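Local coordinates for protein agrin (Gallus gallus, PDB 1PZ9) that probably drives clustering of acetylcholine receptors at the neuromuscular junction through its C-terminal laminin G domains, at residues 12-17 against 172-177; 25-30 against 181-186; 61-66 against 147-152. All blocks are in the same frame, centred on the assembly; numbering follows the deposited sequence.

From the N terminus, residues 12-17 first pair with 172-177 (contact 1), closing a loop that takes in most of the chain and adding strand 15-18 to the larger sheet. Contact 2 begins further on, at 25-30, and ends later, at 181-186, so the two cross. Contact 3, 61-66 against 147-152, lies wholly within both of those loops and joins two neighbouring strands of the six-stranded sheet. Contact 2 connects the sheets, bringing the end of strand 23-25 to the chain that leaves the larger sheet and enters helix 185-188. The three meet in the interior, where Leu185 packs on Ile15, Val176 and Leu149.

Contact 1: residues 12-17 against 172-177; sequences AEAIAF and CIRDVI
Ile15 and Ile173 form an antiparallel hydrogen-bonded pair, with the short strand axes 4.6 Å apart at closest approach and their N-to-C directions 147° apart. Ile15 N donates to Ile173 O at 2.9 Å, the donor lying in the carbonyl plane, and Ile173 N returns the bond to Ile15 O at 2.8 Å. Ala16 and Cys172 follow as a non-hydrogen-bonded pair, with Ala16 CB against Cys172 SG at 3.6 Å. Cys172 SG is also disulfide-bonded to Cys198, which ties the C-terminal end of the chain to the strand that pairs with its N-terminal end. The pairing extends one sheet of the laminin G beta-sandwich: strand 15-18 runs along 172-178, whose other side is hydrogen-bonded to strand 43-54. On the face bearing Ile15 and Ile173, Ile173 lies across Phe17 at about a right angle. Ile173 CB meets the ring at its edge, in the ring plane, 3.6 Å from Phe17 CE2, while Ile173 CD1 comes to the same ring obliquely. Arg174 starts with CG between the backbone N and the carbonyl carbon (chi1 63°) and then runs extended past two alanines. Its CB touches Ala14 CB at 3.7 Å, its CD reaches Ala12 CB at 3.5 Å, and its guanidinium makes a cation-pi contact with Trp108.

Contact 2: residues 25-30 against 181-186; sequences YHNAVT and QELHLV
Leu183 sets a methyl group squarely on the ring of Tyr25. Its CD2 stands 3.5 Å from the centroid of the Tyr25 ring and only 7° off the normal, which meets the geometry of a CH-pi contact over the face. The other branch lies beyond the rim, with Leu183 CD1 nearest Tyr25 CD2 at 3.6 Å. With CG turned away from the backbone N, chi1 -159°, the branch point of Leu183 lies toward the ring. CD1 also abuts the amide of Asn27, 3.6 Å from Asn27 ND2, and these two side chains cross at about a right angle; the leucine covers the ring face and has the amide beside it.

The edge of the tyrosine is used differently. The backbone carbonyls of His184 and Leu185 lie near the ring plane, and the phenol hydroxyl donates a hydrogen bond to Leu185 O at 2.7 Å, although the exact place of Tyr25 OH is less sure. Leu185 adds an apolar touch, its CD2 4.1 Å from Tyr25 CZ, so the hydroxyl end has a polar and an apolar neighbour in the same residue.

Around this, His184 occupies the N-cap position of helix 185-188, and its backbone N bonds to Asp188 OD1. Tyr25 is hydrogen-bonded through its backbone to Leu147, and Leu183 likewise to Val176. Since Leu147 and Val176 belong to different sheets, the tyrosine-leucine contact bridges the two layers of the laminin G sandwich, with helix 185-188 following directly after Leu183 and His184.

Contact 3: residues 61-66 against 147-152; sequences LILWSG and LWLGGM
Leu63 and Leu149 form a non-hydrogen-bonded pair, CA to CA 4.4 Å, between neighbouring antiparallel strands in one sheet of the laminin G beta-sandwich, their N-to-C directions 168° apart. A backbone bond closes the end of the pairing, where Gly150 N donates to Ile62 O at 2.6 Å. Further along, Trp64 N donates to Trp148 O at 2.9 Å, but this bond is bent and the donor is tilted from the carbonyl plane. Gly150 has a positive phi that would press a CB onto the carbonyl oxygen before it, and here the chain turns out of the strand toward Met152.

On the face bearing the two tryptophans, the sulfur of Met152 sits over Trp64. Met152 SD is 3.9 Å from the centroid of the five-membered ring of Trp64 and 19° off its normal, a Met-aromatic contact, though the sulfur is offset toward the rim of the whole indole. Met152 reaches it with CG tucked over the backbone, flanked by N and C, chi1 79°, and a bend at chi3 that leaves CE near Leu61 CD2, 4.1 Å away. Trp64 is further placed by a stack with Tyr74 and by contact with Leu161.

The opposite face, which turns to the other sheet, carries Leu63, Leu147 and Leu149, with Ser65 beside them. Leu63 CB packs on Leu149 CD1 at 3.7 Å, and Leu63 CG on Leu147 CD1 at 3.8 Å. Beyond them Leu63 reaches Phe49 of strand 43-54, and Leu149 touches Tyr25. On the other side of strand 59-66, Ile62 and Leu63 both face Leu77 in a classic beta bulge. The indole of Trp148 meets Trp64 O at its edge, in the ring plane, with CD1 3.2 Å from that oxygen.

Contact 1: residues 12-17 against 172-177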
ATOM      1  N   ALA A  12      13.350   8.124 -13.525  1.00 46.63           N
ATOM      2  CA  ALA A  12      12.497   7.721 -12.436  1.00 44.46           C
ATOM      3  C   ALA A  12      13.371   7.559 -11.217  1.00 42.70           C
ATOM      4  O   ALA A  12      14.331   6.788 -11.225  1.00 42.43           O
ATOM      5  CB  ALA A  12      11.829   6.453 -12.777  1.00 44.70           C
ATOM      6  N   GLU A  13      13.052   8.321 -10.181  1.00 40.58           N
ATOM      7  CA  GLU A  13      13.801   8.291  -8.935  1.00 39.22           C
ATOM      8  C   GLU A  13      13.264   7.203  -8.041  1.00 37.82           C
ATOM      9  O   GLU A  13      12.330   7.425  -7.303  1.00 37.87           O
ATOM     10  CB  GLU A  13      13.675   9.640  -8.222  1.00 39.37           C
ATOM     11  CG  GLU A  13      14.414   9.716  -6.903  1.00 39.55           C
ATOM     12  CD  GLU A  13      14.371  11.093  -6.307  1.00 40.31           C
ATOM     13  OE1 GLU A  13      14.954  11.298  -5.213  1.00 40.25           O
ATOM     14  OE2 GLU A  13      13.753  11.965  -6.951  1.00 41.65           O
ATOM     15  N   ALA A  14      13.837   6.013  -8.120  1.00 36.39           N
ATOM     16  CA  ALA A  14      13.371   4.905  -7.303  1.00 34.89           C
ATOM     17  C   ALA A  14      14.100   4.897  -6.001  1.00 33.43           C
ATOM     18  O   ALA A  14      15.308   5.026  -5.994  1.00 33.14           O
ATOM     19  CB  ALA A  14      13.596   3.603  -8.018  1.00 34.78           C
ATOM     20  N   ILE A  15      13.363   4.727  -4.907  1.00 32.02           N
ATOM     21  CA  ILE A  15      13.970   4.636  -3.592  1.00 31.30           C
ATOM     22  C   ILE A  15      14.032   3.154  -3.172  1.00 30.52           C
ATOM     23  O   ILE A  15      13.212   2.329  -3.584  1.00 30.63           O
ATOM     24  CB  ILE A  15      13.189   5.448  -2.569  1.00 31.44           C
ATOM     25  CG1 ILE A  15      12.746   6.814  -3.140  1.00 32.42           C
ATOM     26  CG2 ILE A  15      14.032   5.658  -1.339  1.00 32.27           C
ATOM     27  CD1 ILE A  15      13.850   7.782  -3.453  1.00 32.66           C
ATOM     28  N   ALA A  16      15.028   2.797  -2.378  1.00 29.12           N
ATOM     29  CA  ALA A  16      15.165   1.417  -1.947  1.00 27.83           C
ATOM     30  C   ALA A  16      14.727   1.201  -0.499  1.00 26.62           C
ATOM     31  O   ALA A  16      14.750   2.127   0.317  1.00 26.57           O
ATOM     32  CB  ALA A  16      16.590   0.966  -2.133  1.00 27.99           C
ATOM     33  N   PHE A  17      14.356  -0.037  -0.186  1.00 24.93           N
ATOM     34  CA  PHE A  17      13.858  -0.380   1.125  1.00 23.96           C
ATOM     35  C   PHE A  17      14.622  -1.564   1.652  1.00 23.91           C
ATOM     36  O   PHE A  17      14.575  -2.620   1.045  1.00 24.01           O
ATOM     37  CB  PHE A  17      12.366  -0.691   1.035  1.00 23.59           C
ATOM     38  CG  PHE A  17      11.541   0.513   0.765  1.00 21.66           C
ATOM     39  CD1 PHE A  17      11.319   1.435   1.761  1.00 19.57           C
ATOM     40  CD2 PHE A  17      11.035   0.751  -0.499  1.00 21.51           C
ATOM     41  CE1 PHE A  17      10.575   2.573   1.520  1.00 21.62           C
ATOM     42  CE2 PHE A  17      10.292   1.888  -0.757  1.00 22.92           C
ATOM     43  CZ  PHE A  17      10.063   2.815   0.253  1.00 22.34           C
ATOM     44  N   CYS A 172      13.008  -2.052  -4.038  1.00 13.66           N
ATOM     45  CA  CYS A 172      12.864  -0.656  -4.407  1.00 15.59           C
ATOM     46  C   CYS A 172      11.425  -0.318  -4.799  1.00 15.81           C
ATOM     47  O   CYS A 172      10.622  -1.236  -5.003  1.00 16.69           O
ATOM     48  CB  CYS A 172      13.815  -0.335  -5.543  1.00 16.11           C
ATOM     49  SG  CYS A 172      15.571  -0.666  -5.185  1.00 19.63           S
ATOM     50  N   ILE A 173      11.117   0.981  -4.908  1.00 15.54           N
ATOM     51  CA  ILE A 173       9.788   1.457  -5.270  1.00 15.77           C
ATOM     52  C   ILE A 173       9.877   2.819  -5.978  1.00 16.23           C
ATOM     53  O   ILE A 173      10.740   3.665  -5.670  1.00 16.18           O
ATOM     54  CB  ILE A 173       8.914   1.584  -4.026  1.00 15.93           C
ATOM     55  CG1 ILE A 173       8.596   0.206  -3.448  1.00 16.99           C
ATOM     56  CG2 ILE A 173       7.638   2.340  -4.335  1.00 16.10           C
ATOM     57  CD1 ILE A 173       7.841   0.246  -2.143  1.00 19.32           C
ATOM     58  N   ARG A 174       8.971   3.046  -6.922  1.00 16.31           N
ATOM     59  CA  ARG A 174       8.932   4.318  -7.623  1.00 16.35           C
ATOM     60  C   ARG A 174       7.610   4.535  -8.351  1.00 15.97           C
ATOM     61  O   ARG A 174       6.866   3.596  -8.600  1.00 16.50           O
ATOM     62  CB  ARG A 174      10.067   4.391  -8.630  1.00 16.52           C
ATOM     63  CG  ARG A 174       9.980   3.370  -9.692  1.00 17.57           C
ATOM     64  CD  ARG A 174      10.893   3.636 -10.838  1.00 19.44           C
ATOM     65  NE  ARG A 174      10.856   2.513 -11.761  1.00 23.85           N
ATOM     66  CZ  ARG A 174      11.553   2.450 -12.892  1.00 27.66           C
ATOM     67  NH1 ARG A 174      11.471   1.361 -13.678  1.00 26.80           N
ATOM     68  NH2 ARG A 174      12.341   3.479 -13.236  1.00 27.77           N
ATOM     69  N   ASP A 175       7.348   5.777  -8.721  1.00 15.21           N
ATOM     70  CA  ASP A 175       6.125   6.143  -9.442  1.00 14.82           C
ATOM     71  C   ASP A 175       4.837   5.741  -8.718  1.00 15.17           C
ATOM     72  O   ASP A 175       3.937   5.135  -9.285  1.00 14.21           O
ATOM     73  CB  ASP A 175       6.150   5.615 -10.864  1.00 13.90           C
ATOM     74  CG  ASP A 175       7.344   6.124 -11.645  1.00 12.94           C
ATOM     75  OD1 ASP A 175       7.682   5.494 -12.678  1.00 11.85           O
ATOM     76  OD2 ASP A 175       8.029   7.124 -11.303  1.00  8.39           O
ATOM     77  N   VAL A 176       4.755   6.156  -7.459  1.00 16.27           N
ATOM     78  CA  VAL A 176       3.592   5.898  -6.622  1.00 16.98           C
ATOM     79  C   VAL A 176       2.522   6.979  -6.892  1.00 17.44           C
ATOM     80  O   VAL A 176       2.775   8.186  -6.793  1.00 16.25           O
ATOM     81  CB  VAL A 176       3.938   5.902  -5.110  1.00 17.17           C
ATOM     82  CG1 VAL A 176       2.832   5.240  -4.308  1.00 16.88           C
ATOM     83  CG2 VAL A 176       5.305   5.212  -4.840  1.00 17.39           C
ATOM     84  N   ILE A 177       1.328   6.505  -7.230  1.00 18.15           N
ATOM     85  CA  ILE A 177       0.198   7.355  -7.515  1.00 18.64           C
ATOM     86  C   ILE A 177      -0.931   7.015  -6.550  1.00 19.64           C
ATOM     87  O   ILE A 177      -1.463   5.929  -6.582  1.00 21.22           O
ATOM     88  CB  ILE A 177      -0.282   7.097  -8.931  1.00 18.41           C
ATOM     89  CG1 ILE A 177       0.841   7.300  -9.960  1.00 17.95           C
ATOM     90  CG2 ILE A 177      -1.487   7.944  -9.209  1.00 17.71           C
ATOM     91  CD1 ILE A 177       1.423   8.670 -10.004  1.00 16.96           C
TER

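Contact 2: residues 25-30 against 181-186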
ATOM      1  N   TYR A  25       3.207   9.192   4.937  1.00 31.05           N
ATOM      2  CA  TYR A  25       2.728  10.291   4.123  1.00 31.53           C
ATOM      3  C   TYR A  25       1.372  10.658   4.622  1.00 34.09           C
ATOM      4  O   TYR A  25       0.711   9.860   5.254  1.00 33.26           O
ATOM      5  CB  TYR A  25       2.657   9.906   2.647  1.00 30.39           C
ATOM      6  CG  TYR A  25       3.996   9.497   2.075  1.00 26.66           C
ATOM      7  CD1 TYR A  25       4.531   8.248   2.313  1.00 22.22           C
ATOM      8  CD2 TYR A  25       4.731  10.367   1.308  1.00 24.17           C
ATOM      9  CE1 TYR A  25       5.748   7.902   1.805  1.00 20.87           C
ATOM     10  CE2 TYR A  25       5.961  10.014   0.787  1.00 22.24           C
ATOM     11  CZ  TYR A  25       6.466   8.789   1.039  1.00 19.74           C
ATOM     12  OH  TYR A  25       7.694   8.454   0.509  1.00 17.25           O
ATOM     13  N   HIS A  26       0.965  11.891   4.356  1.00 38.12           N
ATOM     14  CA  HIS A  26      -0.333  12.348   4.801  1.00 41.24           C
ATOM     15  C   HIS A  26      -1.387  12.254   3.732  1.00 43.55           C
ATOM     16  O   HIS A  26      -2.359  11.534   3.890  1.00 44.05           O
ATOM     17  CB  HIS A  26      -0.291  13.756   5.301  1.00 41.41           C
ATOM     18  CG  HIS A  26      -1.588  14.177   5.886  1.00 44.59           C
ATOM     19  ND1 HIS A  26      -2.717  14.364   5.117  1.00 47.93           N
ATOM     20  CD2 HIS A  26      -1.961  14.396   7.168  1.00 48.02           C
ATOM     21  CE1 HIS A  26      -3.725  14.708   5.900  1.00 49.24           C
ATOM     22  NE2 HIS A  26      -3.291  14.745   7.149  1.00 49.73           N
ATOM     23  N   ASN A  27      -1.210  12.977   2.640  1.00 46.64           N
ATOM     24  CA  ASN A  27      -2.186  12.925   1.560  1.00 49.07           C
ATOM     25  C   ASN A  27      -3.561  13.392   1.996  1.00 51.52           C
ATOM     26  O   ASN A  27      -4.249  12.688   2.727  1.00 51.61           O
ATOM     27  CB  ASN A  27      -2.299  11.501   1.022  1.00 48.97           C
ATOM     28  CG  ASN A  27      -1.095  11.103   0.227  1.00 48.99           C
ATOM     29  OD1 ASN A  27      -1.029  10.004  -0.324  1.00 49.80           O
ATOM     30  ND2 ASN A  27      -0.121  12.005   0.152  1.00 48.45           N
ATOM     31  N   ALA A  28      -3.963  14.567   1.532  1.00 54.58           N
ATOM     32  CA  ALA A  28      -5.280  15.098   1.850  1.00 57.41           C
ATOM     33  C   ALA A  28      -5.283  16.056   3.040  1.00 60.06           C
ATOM     34  O   ALA A  28      -5.706  15.685   4.142  1.00 60.14           O
ATOM     35  CB  ALA A  28      -6.275  13.965   2.093  1.00 57.54           C
ATOM     36  N   VAL A  29      -4.844  17.290   2.787  1.00 63.16           N
ATOM     37  CA  VAL A  29      -4.825  18.362   3.781  1.00 65.59           C
ATOM     38  C   VAL A  29      -4.107  19.582   3.212  1.00 67.78           C
ATOM     39  O   VAL A  29      -3.036  19.450   2.620  1.00 67.88           O
ATOM     40  CB  VAL A  29      -4.166  17.914   5.116  1.00 65.76           C
ATOM     41  CG1 VAL A  29      -3.173  18.956   5.636  1.00 65.87           C
ATOM     42  CG2 VAL A  29      -5.248  17.616   6.169  1.00 65.86           C
ATOM     43  N   THR A  30      -4.716  20.761   3.375  1.00 70.60           N
ATOM     44  CA  THR A  30      -4.121  22.017   2.902  1.00 72.80           C
ATOM     45  C   THR A  30      -2.625  22.015   3.166  1.00 74.55           C
ATOM     46  O   THR A  30      -2.183  21.882   4.309  1.00 74.66           O
ATOM     47  CB  THR A  30      -4.738  23.252   3.619  1.00 73.01           C
ATOM     48  OG1 THR A  30      -6.057  23.528   3.122  1.00 73.59           O
ATOM     49  CG2 THR A  30      -3.949  24.532   3.289  1.00 73.27           C
ATOM     50  N   GLN A 181      -2.941  11.842  -7.397  1.00 23.10           N
ATOM     51  CA  GLN A 181      -1.848  12.740  -7.040  1.00 22.56           C
ATOM     52  C   GLN A 181      -0.640  11.855  -7.011  1.00 21.10           C
ATOM     53  O   GLN A 181      -0.756  10.723  -6.600  1.00 19.96           O
ATOM     54  CB  GLN A 181      -2.060  13.357  -5.655  1.00 23.14           C
ATOM     55  CG  GLN A 181      -1.809  14.862  -5.525  1.00 24.57           C
ATOM     56  CD  GLN A 181      -0.755  15.372  -6.498  1.00 27.29           C
ATOM     57  OE1 GLN A 181       0.335  14.780  -6.594  1.00 28.02           O
ATOM     58  NE2 GLN A 181      -1.071  16.467  -7.227  1.00 26.22           N
ATOM     59  N   GLU A 182       0.497  12.372  -7.468  1.00 19.94           N
ATOM     60  CA  GLU A 182       1.741  11.626  -7.468  1.00 19.24           C
ATOM     61  C   GLU A 182       2.469  11.852  -6.162  1.00 18.76           C
ATOM     62  O   GLU A 182       2.515  12.953  -5.670  1.00 19.29           O
ATOM     63  CB  GLU A 182       2.624  12.103  -8.601  1.00 19.32           C
ATOM     64  CG  GLU A 182       3.928  11.363  -8.737  1.00 18.07           C
ATOM     65  CD  GLU A 182       4.833  11.986  -9.768  1.00 18.13           C
ATOM     66  OE1 GLU A 182       5.246  13.130  -9.593  1.00 20.39           O
ATOM     67  OE2 GLU A 182       5.141  11.343 -10.767  1.00 19.71           O
ATOM     68  N   LEU A 183       3.058  10.809  -5.616  1.00 18.09           N
ATOM     69  CA  LEU A 183       3.748  10.878  -4.341  1.00 17.39           C
ATOM     70  C   LEU A 183       5.252  11.082  -4.479  1.00 17.06           C
ATOM     71  O   LEU A 183       5.972  10.232  -4.987  1.00 17.04           O
ATOM     72  CB  LEU A 183       3.517   9.560  -3.601  1.00 17.39           C
ATOM     73  CG  LEU A 183       3.735   9.643  -2.117  1.00 16.48           C
ATOM     74  CD1 LEU A 183       2.663  10.502  -1.609  1.00 16.59           C
ATOM     75  CD2 LEU A 183       3.672   8.301  -1.467  1.00 17.52           C
ATOM     76  N   HIS A 184       5.745  12.189  -3.969  1.00 17.11           N
ATOM     77  CA  HIS A 184       7.167  12.431  -3.988  1.00 16.97           C
ATOM     78  C   HIS A 184       7.725  11.746  -2.761  1.00 16.74           C
ATOM     79  O   HIS A 184       7.672  12.285  -1.674  1.00 17.06           O
ATOM     80  CB  HIS A 184       7.425  13.916  -3.946  1.00 16.82           C
ATOM     81  CG  HIS A 184       6.686  14.675  -5.001  1.00 18.38           C
ATOM     82  ND1 HIS A 184       6.042  15.868  -4.752  1.00 21.54           N
ATOM     83  CD2 HIS A 184       6.476  14.403  -6.310  1.00 19.61           C
ATOM     84  CE1 HIS A 184       5.476  16.297  -5.867  1.00 22.92           C
ATOM     85  NE2 HIS A 184       5.726  15.426  -6.828  1.00 18.91           N
ATOM     86  N   LEU A 185       8.231  10.537  -2.929  1.00 16.24           N
ATOM     87  CA  LEU A 185       8.755   9.778  -1.801  1.00 16.46           C
ATOM     88  C   LEU A 185       9.575  10.590  -0.770  1.00 16.26           C
ATOM     89  O   LEU A 185       9.238  10.637   0.401  1.00 16.08           O
ATOM     90  CB  LEU A 185       9.564   8.580  -2.309  1.00 16.50           C
ATOM     91  CG  LEU A 185       8.764   7.671  -3.234  1.00 16.77           C
ATOM     92  CD1 LEU A 185       9.643   6.622  -3.857  1.00 16.86           C
ATOM     93  CD2 LEU A 185       7.626   7.033  -2.475  1.00 17.59           C
ATOM     94  N   VAL A 186      10.654  11.210  -1.203  1.00 16.25           N
ATOM     95  CA  VAL A 186      11.512  11.937  -0.296  1.00 16.53           C
ATOM     96  C   VAL A 186      10.757  13.116   0.314  1.00 17.21           C
ATOM     97  O   VAL A 186      10.344  13.109   1.482  1.00 16.87           O
ATOM     98  CB  VAL A 186      12.783  12.456  -1.046  1.00 16.30           C
ATOM     99  CG1 VAL A 186      13.584  13.403  -0.196  1.00 16.28           C
ATOM    100  CG2 VAL A 186      13.658  11.317  -1.495  1.00 16.62           C
TER

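Contact 3: residues 61-66 against 147-152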
ATOM      1  N   LEU A  61       5.494  -5.937   3.405  1.00 11.98           N
ATOM      2  CA  LEU A  61       4.414  -4.943   3.330  1.00 11.64           C
ATOM      3  C   LEU A  61       4.859  -3.741   2.524  1.00 11.78           C
ATOM      4  O   LEU A  61       5.810  -3.061   2.897  1.00 11.31           O
ATOM      5  CB  LEU A  61       4.031  -4.449   4.730  1.00 12.10           C
ATOM      6  CG  LEU A  61       2.929  -3.378   4.753  1.00 12.18           C
ATOM      7  CD1 LEU A  61       1.651  -3.929   4.185  1.00 10.68           C
ATOM      8  CD2 LEU A  61       2.693  -2.881   6.139  1.00 12.95           C
ATOM      9  N   ILE A  62       4.134  -3.451   1.449  1.00 12.39           N
ATOM     10  CA  ILE A  62       4.447  -2.341   0.560  1.00 12.62           C
ATOM     11  C   ILE A  62       3.835  -0.994   1.006  1.00 13.11           C
ATOM     12  O   ILE A  62       4.546  -0.057   1.369  1.00 13.70           O
ATOM     13  CB  ILE A  62       3.959  -2.717  -0.806  1.00 12.85           C
ATOM     14  CG1 ILE A  62       4.796  -3.881  -1.335  1.00 11.89           C
ATOM     15  CG2 ILE A  62       3.992  -1.493  -1.755  1.00 14.41           C
ATOM     16  CD1 ILE A  62       4.179  -4.574  -2.468  1.00 12.70           C
ATOM     17  N   LEU A  63       2.519  -0.880   0.994  1.00 13.20           N
ATOM     18  CA  LEU A  63       1.865   0.369   1.381  1.00 12.86           C
ATOM     19  C   LEU A  63       0.741   0.041   2.336  1.00 13.22           C
ATOM     20  O   LEU A  63       0.299  -1.114   2.383  1.00 14.36           O
ATOM     21  CB  LEU A  63       1.323   1.030   0.133  1.00 12.81           C
ATOM     22  CG  LEU A  63      -0.061   1.680   0.136  1.00 14.02           C
ATOM     23  CD1 LEU A  63      -0.242   2.500  -1.139  1.00 14.37           C
ATOM     24  CD2 LEU A  63      -1.163   0.695   0.237  1.00 14.66           C
ATOM     25  N   TRP A  64       0.287   1.003   3.131  1.00 13.19           N
ATOM     26  CA  TRP A  64      -0.820   0.744   4.081  1.00 13.44           C
ATOM     27  C   TRP A  64      -1.479   2.047   4.434  1.00 13.41           C
ATOM     28  O   TRP A  64      -0.858   2.916   5.059  1.00 13.34           O
ATOM     29  CB  TRP A  64      -0.365   0.031   5.377  1.00 13.22           C
ATOM     30  CG  TRP A  64      -1.445  -0.055   6.447  1.00 12.48           C
ATOM     31  CD1 TRP A  64      -2.041   0.994   7.106  1.00 12.95           C
ATOM     32  CD2 TRP A  64      -2.023  -1.240   7.007  1.00 11.77           C
ATOM     33  NE1 TRP A  64      -2.948   0.530   8.033  1.00 12.42           N
ATOM     34  CE2 TRP A  64      -2.958  -0.839   7.990  1.00 12.28           C
ATOM     35  CE3 TRP A  64      -1.837  -2.603   6.800  1.00 13.08           C
ATOM     36  CZ2 TRP A  64      -3.716  -1.760   8.730  1.00 10.53           C
ATOM     37  CZ3 TRP A  64      -2.583  -3.515   7.556  1.00 11.67           C
ATOM     38  CH2 TRP A  64      -3.502  -3.085   8.502  1.00 10.40           C
ATOM     39  N   SER A  65      -2.738   2.176   4.020  1.00 13.68           N
ATOM     40  CA  SER A  65      -3.508   3.396   4.241  1.00 13.66           C
ATOM     41  C   SER A  65      -4.529   3.153   5.330  1.00 14.09           C
ATOM     42  O   SER A  65      -5.461   2.384   5.168  1.00 14.19           O
ATOM     43  CB  SER A  65      -4.217   3.790   2.956  1.00 13.61           C
ATOM     44  OG  SER A  65      -4.940   4.987   3.087  1.00 12.42           O
ATOM     45  N   GLY A  66      -4.345   3.800   6.455  1.00 14.82           N
ATOM     46  CA  GLY A  66      -5.249   3.622   7.566  1.00 15.83           C
ATOM     47  C   GLY A  66      -4.834   4.519   8.715  1.00 16.82           C
ATOM     48  O   GLY A  66      -3.966   5.366   8.538  1.00 17.81           O
ATOM     49  N   LEU A 147      -0.949   7.339   5.463  1.00 15.56           N
ATOM     50  CA  LEU A 147      -0.495   6.458   4.398  1.00 15.82           C
ATOM     51  C   LEU A 147       0.876   6.009   4.830  1.00 16.03           C
ATOM     52  O   LEU A 147       1.563   6.743   5.517  1.00 14.88           O
ATOM     53  CB  LEU A 147      -0.400   7.190   3.071  1.00 15.59           C
ATOM     54  CG  LEU A 147       0.217   6.387   1.930  1.00 16.49           C
ATOM     55  CD1 LEU A 147      -0.588   5.125   1.626  1.00 17.14           C
ATOM     56  CD2 LEU A 147       0.341   7.231   0.668  1.00 16.98           C
ATOM     57  N   TRP A 148       1.285   4.810   4.425  1.00 17.21           N
ATOM     58  CA  TRP A 148       2.592   4.296   4.836  1.00 18.24           C
ATOM     59  C   TRP A 148       3.273   3.473   3.753  1.00 17.45           C
ATOM     60  O   TRP A 148       2.613   2.729   3.082  1.00 17.85           O
ATOM     61  CB  TRP A 148       2.423   3.473   6.117  1.00 19.03           C
ATOM     62  CG  TRP A 148       1.838   4.271   7.262  1.00 22.13           C
ATOM     63  CD1 TRP A 148       0.521   4.537   7.490  1.00 24.86           C
ATOM     64  CD2 TRP A 148       2.565   4.924   8.316  1.00 24.89           C
ATOM     65  NE1 TRP A 148       0.384   5.311   8.621  1.00 26.85           N
ATOM     66  CE2 TRP A 148       1.626   5.566   9.141  1.00 26.73           C
ATOM     67  CE3 TRP A 148       3.916   5.042   8.637  1.00 26.38           C
ATOM     68  CZ2 TRP A 148       1.993   6.307  10.265  1.00 29.00           C
ATOM     69  CZ3 TRP A 148       4.277   5.777   9.764  1.00 29.14           C
ATOM     70  CH2 TRP A 148       3.322   6.397  10.561  1.00 29.22           C
ATOM     71  N   LEU A 149       4.586   3.589   3.612  1.00 17.16           N
ATOM     72  CA  LEU A 149       5.318   2.826   2.602  1.00 17.69           C
ATOM     73  C   LEU A 149       6.537   2.011   3.044  1.00 17.85           C
ATOM     74  O   LEU A 149       7.538   2.574   3.426  1.00 17.01           O
ATOM     75  CB  LEU A 149       5.814   3.781   1.555  1.00 17.83           C
ATOM     76  CG  LEU A 149       5.087   3.759   0.232  1.00 18.41           C
ATOM     77  CD1 LEU A 149       3.609   3.937   0.444  1.00 19.61           C
ATOM     78  CD2 LEU A 149       5.648   4.876  -0.658  1.00 17.97           C
ATOM     79  N   GLY A 150       6.470   0.685   2.914  1.00 19.09           N
ATOM     80  CA  GLY A 150       7.607  -0.194   3.200  1.00 19.77           C
ATOM     81  C   GLY A 150       7.601  -0.919   4.529  1.00 20.48           C
ATOM     82  O   GLY A 150       8.514  -1.679   4.820  1.00 20.10           O
ATOM     83  N   GLY A 151       6.569  -0.669   5.322  1.00 21.95           N
ATOM     84  CA  GLY A 151       6.405  -1.231   6.656  1.00 23.11           C
ATOM     85  C   GLY A 151       5.587  -0.195   7.410  1.00 24.51           C
ATOM     86  O   GLY A 151       5.174   0.810   6.804  1.00 24.63           O
ATOM     87  N   MET A 152       5.313  -0.395   8.697  1.00 25.75           N
ATOM     88  CA  MET A 152       4.523   0.621   9.400  1.00 26.92           C
ATOM     89  C   MET A 152       4.806   0.706  10.883  1.00 27.28           C
ATOM     90  O   MET A 152       5.159  -0.263  11.514  1.00 27.33           O
ATOM     91  CB  MET A 152       3.021   0.423   9.164  1.00 26.98           C
ATOM     92  CG  MET A 152       2.421  -0.667  10.006  1.00 28.60           C
ATOM     93  SD  MET A 152       0.833  -1.250   9.355  1.00 31.35           S
ATOM     94  CE  MET A 152       0.941  -2.985   9.814  1.00 31.39           C
TER